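Local atomic coordinates of aldehyde dehydrogenase family protein (Pseudomonas syringae pv. tomato, PDB entry 5IUV), a protein that probably oxidises indole-3-acetaldehyde to the auxin indole-3-acetic acid, using bound NAD+ as the hydride acceptor. Residues Leu283-Phe296 and Phe318-Lys330. Sequence-based numbering, arbitrary orientation.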
# COMPACT_ATOMS: atom_id res chain seq x y z
N LEU A 283 29.16 -22.14 -11.95
CA LEU A 283 28.71 -22.93 -13.09
C LEU A 283 28.20 -24.31 -12.69
O LEU A 283 27.33 -24.86 -13.36
CB LEU A 283 29.84 -23.08 -14.12
CG LEU A 283 29.94 -21.99 -15.19
CD1 LEU A 283 31.00 -22.37 -16.21
CD2 LEU A 283 28.60 -21.76 -15.87
N GLN A 284 28.74 -24.87 -11.62
CA GLN A 284 28.27 -26.18 -11.17
C GLN A 284 26.83 -26.07 -10.66
O GLN A 284 25.99 -26.92 -10.96
CB GLN A 284 29.18 -26.75 -10.08
CG GLN A 284 28.82 -28.18 -9.69
CD GLN A 284 28.97 -29.16 -10.84
OE1 GLN A 284 30.02 -29.23 -11.48
NE2 GLN A 284 27.92 -29.91 -11.12
N ALA A 285 26.56 -25.02 -9.90
CA ALA A 285 25.21 -24.73 -9.45
C ALA A 285 24.28 -24.52 -10.63
O ALA A 285 23.15 -25.01 -10.64
CB ALA A 285 25.21 -23.52 -8.53
N ALA A 286 24.75 -23.81 -11.65
CA ALA A 286 23.94 -23.59 -12.85
C ALA A 286 23.67 -24.91 -13.58
O ALA A 286 22.59 -25.11 -14.13
CB ALA A 286 24.63 -22.60 -13.78
N ALA A 287 24.66 -25.79 -13.59
CA ALA A 287 24.49 -27.10 -14.23
C ALA A 287 23.50 -27.97 -13.46
O ALA A 287 22.60 -28.57 -14.05
CB ALA A 287 25.83 -27.81 -14.35
N ASP A 288 23.69 -28.07 -12.14
CA ASP A 288 22.77 -28.84 -11.30
C ASP A 288 21.34 -28.34 -11.47
O ASP A 288 20.41 -29.13 -11.61
CB ASP A 288 23.16 -28.76 -9.83
CG ASP A 288 24.51 -29.37 -9.55
OD1 ASP A 288 24.98 -30.17 -10.39
OD2 ASP A 288 25.10 -29.06 -8.48
N SER A 289 21.18 -27.02 -11.45
CA SER A 289 19.86 -26.41 -11.55
C SER A 289 19.25 -26.59 -12.93
O SER A 289 18.05 -26.77 -13.05
CB SER A 289 19.92 -24.93 -11.19
OG SER A 289 20.20 -24.77 -9.81
N ALA A 290 20.08 -26.54 -13.98
CA ALA A 290 19.57 -26.73 -15.33
C ALA A 290 19.02 -28.14 -15.51
O ALA A 290 18.01 -28.34 -16.19
CB ALA A 290 20.66 -26.45 -16.36
N ALA A 291 19.67 -29.11 -14.89
CA ALA A 291 19.19 -30.49 -14.95
C ALA A 291 17.92 -30.66 -14.13
O ALA A 291 16.95 -31.25 -14.60
CB ALA A 291 20.27 -31.46 -14.46
N SER A 292 17.93 -30.14 -12.90
CA SER A 292 16.75 -30.19 -12.04
C SER A 292 15.56 -29.49 -12.70
O SER A 292 14.42 -29.95 -12.60
CB SER A 292 17.05 -29.56 -10.67
OG SER A 292 15.88 -29.51 -9.87
N ALA A 293 15.85 -28.40 -13.39
CA ALA A 293 14.81 -27.60 -14.03
C ALA A 293 14.01 -28.38 -15.07
O ALA A 293 12.88 -28.02 -15.39
CB ALA A 293 15.42 -26.36 -14.68
N ILE A 294 14.60 -29.45 -15.60
CA ILE A 294 13.91 -30.21 -16.64
C ILE A 294 13.52 -31.61 -16.18
O ILE A 294 12.60 -32.22 -16.72
CB ILE A 294 14.77 -30.29 -17.93
CG1 ILE A 294 13.93 -30.78 -19.12
CG2 ILE A 294 15.99 -31.18 -17.72
CD1 ILE A 294 12.73 -29.89 -19.41
N ALA A 295 14.20 -32.13 -15.15
CA ALA A 295 13.92 -33.50 -14.71
C ALA A 295 12.97 -33.58 -13.52
O ALA A 295 12.33 -34.61 -13.31
CB ALA A 295 15.22 -34.22 -14.38
N PHE A 296 12.87 -32.51 -12.73
CA PHE A 296 12.00 -32.54 -11.56
C PHE A 296 10.56 -32.74 -11.99
O PHE A 296 10.08 -32.11 -12.94
CB PHE A 296 12.11 -31.26 -10.73
CG PHE A 296 11.21 -31.26 -9.52
CD1 PHE A 296 11.48 -32.08 -8.43
CD2 PHE A 296 10.08 -30.45 -9.48
CE1 PHE A 296 10.64 -32.08 -7.32
CE2 PHE A 296 9.24 -30.45 -8.38
CZ PHE A 296 9.52 -31.27 -7.29
N PHE A 318 30.24 -26.43 -20.41
CA PHE A 318 29.01 -26.47 -19.61
C PHE A 318 28.10 -27.65 -19.95
O PHE A 318 27.53 -28.27 -19.05
CB PHE A 318 28.23 -25.16 -19.78
CG PHE A 318 27.04 -25.01 -18.85
CD1 PHE A 318 27.22 -24.98 -17.48
CD2 PHE A 318 25.76 -24.85 -19.36
CE1 PHE A 318 26.13 -24.83 -16.62
CE2 PHE A 318 24.67 -24.69 -18.51
CZ PHE A 318 24.85 -24.69 -17.14
N LEU A 319 27.94 -27.96 -21.23
CA LEU A 319 27.03 -29.03 -21.62
C LEU A 319 27.39 -30.39 -21.01
O LEU A 319 26.50 -31.11 -20.56
CB LEU A 319 26.94 -29.14 -23.15
CG LEU A 319 26.01 -30.25 -23.66
CD1 LEU A 319 24.60 -30.10 -23.09
CD2 LEU A 319 25.99 -30.28 -25.18
N PRO A 320 28.69 -30.76 -20.96
CA PRO A 320 29.00 -32.01 -20.26
C PRO A 320 28.65 -31.99 -18.78
O PRO A 320 28.29 -33.02 -18.22
CB PRO A 320 30.51 -32.16 -20.45
CG PRO A 320 30.81 -31.42 -21.70
CD PRO A 320 29.86 -30.25 -21.70
N MET A 321 28.75 -30.82 -18.15
CA MET A 321 28.35 -30.68 -16.75
C MET A 321 26.85 -30.92 -16.59
O MET A 321 26.41 -31.52 -15.61
CB MET A 321 28.73 -29.30 -16.22
CG MET A 321 30.21 -28.97 -16.33
SD MET A 321 30.60 -27.27 -15.86
CE MET A 321 30.10 -27.29 -14.14
N VAL A 322 26.07 -30.45 -17.56
CA VAL A 322 24.62 -30.60 -17.52
C VAL A 322 24.22 -32.06 -17.76
O VAL A 322 23.31 -32.58 -17.11
CB VAL A 322 23.93 -29.68 -18.56
CG1 VAL A 322 22.43 -29.95 -18.60
CG2 VAL A 322 24.20 -28.22 -18.23
N ILE A 323 24.91 -32.71 -18.69
CA ILE A 323 24.69 -34.14 -18.94
C ILE A 323 24.99 -34.98 -17.71
O ILE A 323 24.21 -35.86 -17.35
CB ILE A 323 25.55 -34.63 -20.12
CG1 ILE A 323 25.12 -33.91 -21.40
CG2 ILE A 323 25.42 -36.14 -20.29
CD1 ILE A 323 26.02 -34.19 -22.57
N GLU A 324 26.11 -34.71 -17.04
CA GLU A 324 26.46 -35.47 -15.84
C GLU A 324 25.45 -35.24 -14.72
O GLU A 324 25.08 -36.18 -14.02
CB GLU A 324 27.87 -35.11 -15.36
CG GLU A 324 28.27 -35.85 -14.10
CD GLU A 324 29.76 -35.82 -13.83
OE1 GLU A 324 30.41 -34.81 -14.20
OE2 GLU A 324 30.28 -36.80 -13.26
N ALA A 325 25.00 -33.99 -14.56
CA ALA A 325 24.01 -33.69 -13.55
C ALA A 325 22.69 -34.38 -13.86
O ALA A 325 22.02 -34.88 -12.96
CB ALA A 325 23.79 -32.17 -13.43
N LEU A 326 22.32 -34.40 -15.13
CA LEU A 326 21.04 -34.97 -15.52
C LEU A 326 21.06 -36.48 -15.31
O LEU A 326 20.02 -37.09 -15.06
CB LEU A 326 20.70 -34.64 -16.98
CG LEU A 326 19.23 -34.91 -17.29
CD1 LEU A 326 18.32 -33.92 -16.56
CD2 LEU A 326 18.95 -34.93 -18.78
N GLY A 327 22.24 -37.07 -15.37
CA GLY A 327 22.40 -38.50 -15.16
C GLY A 327 22.08 -38.95 -13.74
O GLY A 327 21.92 -40.14 -13.49
N THR A 328 22.00 -38.00 -12.81
CA THR A 328 21.67 -38.35 -11.43
C THR A 328 20.15 -38.42 -11.23
O THR A 328 19.67 -38.86 -10.18
CB THR A 328 22.26 -37.35 -10.43
OG1 THR A 328 21.53 -36.12 -10.49
CG2 THR A 328 23.72 -37.09 -10.73
N TRP A 329 19.41 -37.98 -12.23
CA TRP A 329 17.95 -38.02 -12.18
C TRP A 329 17.48 -39.28 -12.91
O TRP A 329 17.50 -39.34 -14.14
CB TRP A 329 17.35 -36.76 -12.80
CG TRP A 329 17.63 -35.51 -12.00
CD1 TRP A 329 18.77 -34.74 -12.04
CD2 TRP A 329 16.77 -34.90 -11.03
NE1 TRP A 329 18.66 -33.69 -11.15
CE2 TRP A 329 17.45 -33.76 -10.52
CE3 TRP A 329 15.50 -35.20 -10.53
CZ2 TRP A 329 16.89 -32.93 -9.55
CZ3 TRP A 329 14.94 -34.37 -9.57
CH2 TRP A 329 15.64 -33.25 -9.09
N LYS A 330 17.07 -40.29 -12.14
CA LYS A 330 16.77 -41.60 -12.70
C LYS A 330 15.35 -42.07 -12.39
O LYS A 330 14.94 -42.13 -11.23
CB LYS A 330 17.77 -42.64 -12.19
CG LYS A 330 19.22 -42.22 -12.27
CD LYS A 330 20.15 -43.36 -11.86
CE LYS A 330 21.58 -42.87 -11.68
NZ LYS A 330 22.53 -44.02 -11.59
O HOH W 1 27.77 -32.03 -13.37
O HOH W 2 20.57 -31.61 -10.39
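Ala287 faces Val322 and Ala291 faces Leu326 where helix 283-295 lies against 318-326, the final turns of helix 312-326. The two axes come within 8.1 Å, and their N-to-C directions diverge by 52° (signed crossing angle -52°). Alanine makes this closeness possible: the CB of Ala287 rests on Met321 CB, and Ala291 CB meets Ala325 CB at 3.7 Å.

At one end the ring of Phe318 slides in edge-on. CG is anti to the backbone N (chi1 -172°), which carries CE1 in beneath the first turn, 3.5 Å from Leu283 O in the ring plane, while Leu283 CD2 touches CD1. Met321 bends at chi3 and brings its methyl CE against Gln284 OE1. Further along, Leu326 CD1 touches Ala291 CB, Ala295 CB and Ile294 CG2, each at 3.8 Å.

A type I turn from Leu326 to Trp329 follows on from the helix, and the indole closes the far end. Ala295 CB packs against Trp329 CG at 3.6 Å; Ser292 CB approaches CZ2, and CZ3 lies near the plane of the Phe296 ring, at its edge. The Phe296 side chain neighbours Phe169 and Asp459, residues that contact indole-3-acetate in a complex of this protein.

Both helices pack on the parallel strands 273-276 and 307-311 of the second sheet, with strand 382-389 under the second helix, as in an alpha/beta layer.

No direct hydrogen bond joins the segments; two waters do the bridging. One donates to Met321 O and accepts from Gln284 NE2, an amide that also bonds Asp288 OD1 (3.0 Å). The other, at the indole edge, accepts from Trp329 NE1 (2.9 Å) and donates to Asp288 O. Close-packed methyls and aromatic edges thus hold the helices together, leaving water to link the polar groups across the seam.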